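Local coordinates for ethyl acetate hydrolase (PDB 5EFZ), which hydrolyses ethyl acetate to ethanol and acetate and takes part in the breakdown of short-chain methyl ketones, at residues Asn60-Pro65 / Ser89-Ile94. Sequence-based numbering, arbitrary orientation.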
loop_
_atom_site.group_PDB
_atom_site.type_symbol
_atom_site.label_atom_id
_atom_site.label_comp_id
_atom_site.label_asym_id
_atom_site.label_seq_id
_atom_site.Cartn_x
_atom_site.Cartn_y
_atom_site.Cartn_z
ATOM N N ASN A 60 -17.014 34.516 12.348
ATOM C CA ASN A 60 -15.685 34.203 11.803
ATOM C C ASN A 60 -15.042 32.990 12.452
ATOM O O ASN A 60 -13.814 32.873 12.505
ATOM C CB ASN A 60 -14.749 35.408 11.945
ATOM C CG ASN A 60 -14.439 35.738 13.411
ATOM O OD1 ASN A 60 -15.248 35.478 14.287
ATOM N ND2 ASN A 60 -13.281 36.344 13.663
ATOM N N ALA A 61 -15.872 32.066 12.913
ATOM C CA ALA A 61 -15.383 30.836 13.541
ATOM C C ALA A 61 -15.056 29.770 12.503
ATOM O O ALA A 61 -15.872 29.469 11.624
ATOM C CB ALA A 61 -16.422 30.312 14.523
ATOM N N ILE A 62 -13.864 29.184 12.617
ATOM C CA ILE A 62 -13.457 28.054 11.767
ATOM C C ILE A 62 -13.178 26.862 12.689
ATOM O O ILE A 62 -12.435 26.990 13.655
ATOM C CB ILE A 62 -12.196 28.367 10.937
ATOM C CG1 ILE A 62 -12.450 29.543 9.984
ATOM C CG2 ILE A 62 -11.706 27.072 10.150
ATOM C CD1 ILE A 62 -11.223 29.975 9.198
ATOM N N LEU A 63 -13.794 25.723 12.400
ATOM C CA LEU A 63 -13.592 24.535 13.252
ATOM C C LEU A 63 -12.606 23.622 12.563
ATOM O O LEU A 63 -12.755 23.356 11.383
ATOM C CB LEU A 63 -14.891 23.792 13.489
ATOM C CG LEU A 63 -14.767 22.445 14.228
ATOM C CD1 LEU A 63 -14.497 22.705 15.686
ATOM C CD2 LEU A 63 -16.080 21.700 14.078
ATOM N N VAL A 64 -11.600 23.157 13.310
ATOM C CA VAL A 64 -10.571 22.278 12.771
ATOM C C VAL A 64 -10.533 21.006 13.630
ATOM O O VAL A 64 -9.995 21.030 14.740
ATOM C CB VAL A 64 -9.196 22.959 12.782
ATOM C CG1 VAL A 64 -8.155 22.050 12.114
ATOM C CG2 VAL A 64 -9.272 24.320 12.002
ATOM N N PRO A 65 -11.139 19.907 13.142
ATOM C CA PRO A 65 -11.008 18.608 13.838
ATOM C C PRO A 65 -9.623 18.027 13.642
ATOM O O PRO A 65 -8.896 18.467 12.766
ATOM C CB PRO A 65 -12.053 17.700 13.149
ATOM C CG PRO A 65 -12.956 18.665 12.361
ATOM C CD PRO A 65 -12.014 19.800 11.957
ATOM N N SER A 89 -5.634 36.417 12.876
ATOM C CA SER A 89 -5.917 37.842 12.995
ATOM C C SER A 89 -7.260 38.180 12.326
ATOM O O SER A 89 -7.761 39.303 12.447
ATOM C CB SER A 89 -4.782 38.682 12.394
ATOM O OG SER A 89 -4.707 38.515 10.990
ATOM N N LYS A 90 -7.843 37.216 11.617
ATOM C CA LYS A 90 -9.125 37.432 10.933
ATOM C C LYS A 90 -10.204 36.469 11.431
ATOM O O LYS A 90 -11.385 36.814 11.464
ATOM C CB LYS A 90 -8.970 37.273 9.416
ATOM C CG LYS A 90 -8.060 38.309 8.738
ATOM C CD LYS A 90 -7.697 37.821 7.344
ATOM C CE LYS A 90 -6.844 38.834 6.579
ATOM N NZ LYS A 90 -6.330 38.160 5.345
ATOM N N TYR A 91 -9.797 35.253 11.778
ATOM C CA TYR A 91 -10.741 34.184 12.161
ATOM C C TYR A 91 -10.505 33.706 13.579
ATOM O O TYR A 91 -9.394 33.824 14.106
ATOM C CB TYR A 91 -10.613 32.995 11.189
ATOM C CG TYR A 91 -10.954 33.408 9.800
ATOM C CD1 TYR A 91 -12.267 33.496 9.408
ATOM C CD2 TYR A 91 -9.955 33.722 8.878
ATOM C CE1 TYR A 91 -12.610 33.902 8.130
ATOM C CE2 TYR A 91 -10.274 34.126 7.595
ATOM C CZ TYR A 91 -11.608 34.216 7.228
ATOM O OH TYR A 91 -11.950 34.615 5.966
ATOM N N CYS A 92 -11.567 33.223 14.218
ATOM C CA CYS A 92 -11.429 32.456 15.440
ATOM C C CYS A 92 -11.340 30.977 15.077
ATOM O O CYS A 92 -12.348 30.333 14.731
ATOM C CB CYS A 92 -12.607 32.721 16.379
ATOM S SG CYS A 92 -12.467 31.819 17.951
ATOM N N ILE A 93 -10.141 30.436 15.172
ATOM C CA ILE A 93 -9.886 29.078 14.728
ATOM C C ILE A 93 -9.879 28.143 15.926
ATOM O O ILE A 93 -9.057 28.272 16.845
ATOM C CB ILE A 93 -8.559 29.008 13.950
ATOM C CG1 ILE A 93 -8.595 30.019 12.782
ATOM C CG2 ILE A 93 -8.328 27.610 13.426
ATOM C CD1 ILE A 93 -7.253 30.599 12.450
ATOM N N ILE A 94 -10.828 27.220 15.925
ATOM C CA ILE A 94 -11.102 26.416 17.108
ATOM C C ILE A 94 -10.733 24.999 16.757
ATOM O O ILE A 94 -11.404 24.400 15.926
ATOM C CB ILE A 94 -12.581 26.523 17.519
ATOM C CG1 ILE A 94 -12.930 28.005 17.770
ATOM C CG2 ILE A 94 -12.883 25.618 18.737
ATOM C CD1 ILE A 94 -14.402 28.272 18.067
#
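Strand 61-65 and the start of strand 92-96 run parallel, with A61, I62 and L63 in register with C92, I93 and I94. Four backbone hydrogen bonds join the two segments, the first at N60 O, just before the strand. The straightest, I94 N to I62 O (2.8 Å), meets the carbonyl almost along its C=O axis. This part is tight and buried. V64 CG2 lies beside I93 CG2 at 3.7 Å, the two side chains running alongside each other. The N60 side chain is buried and firmly held too: ND2 donates to K90 O (2.9 Å) in a nearly linear bond (177°), and also to A53 O, while OD1 accepts from N55 N. An alanine at N60 would probably loosen the entry to the strand pair, since all three side-chain hydrogen bonds would go.

The side toward solvent is looser. K90 is exposed and its amine turns from the strand pair. The Y91 ring is partly exposed. I62 sends CD1 over one face of it, 3.9 Å from its centroid, in a CH-pi contact; the extended chi2 (176°) carries the methyl there. The carbonyl O of N60 sits at the edge of the same ring.

The two strands and helix 72-79 form a beta-alpha-beta unit of the alpha/beta-hydrolase fold. Strand 146-150, which leads to S151, the probable nucleophile, flanks strand 61-65, and L63 packs on W160 of helix 152-163.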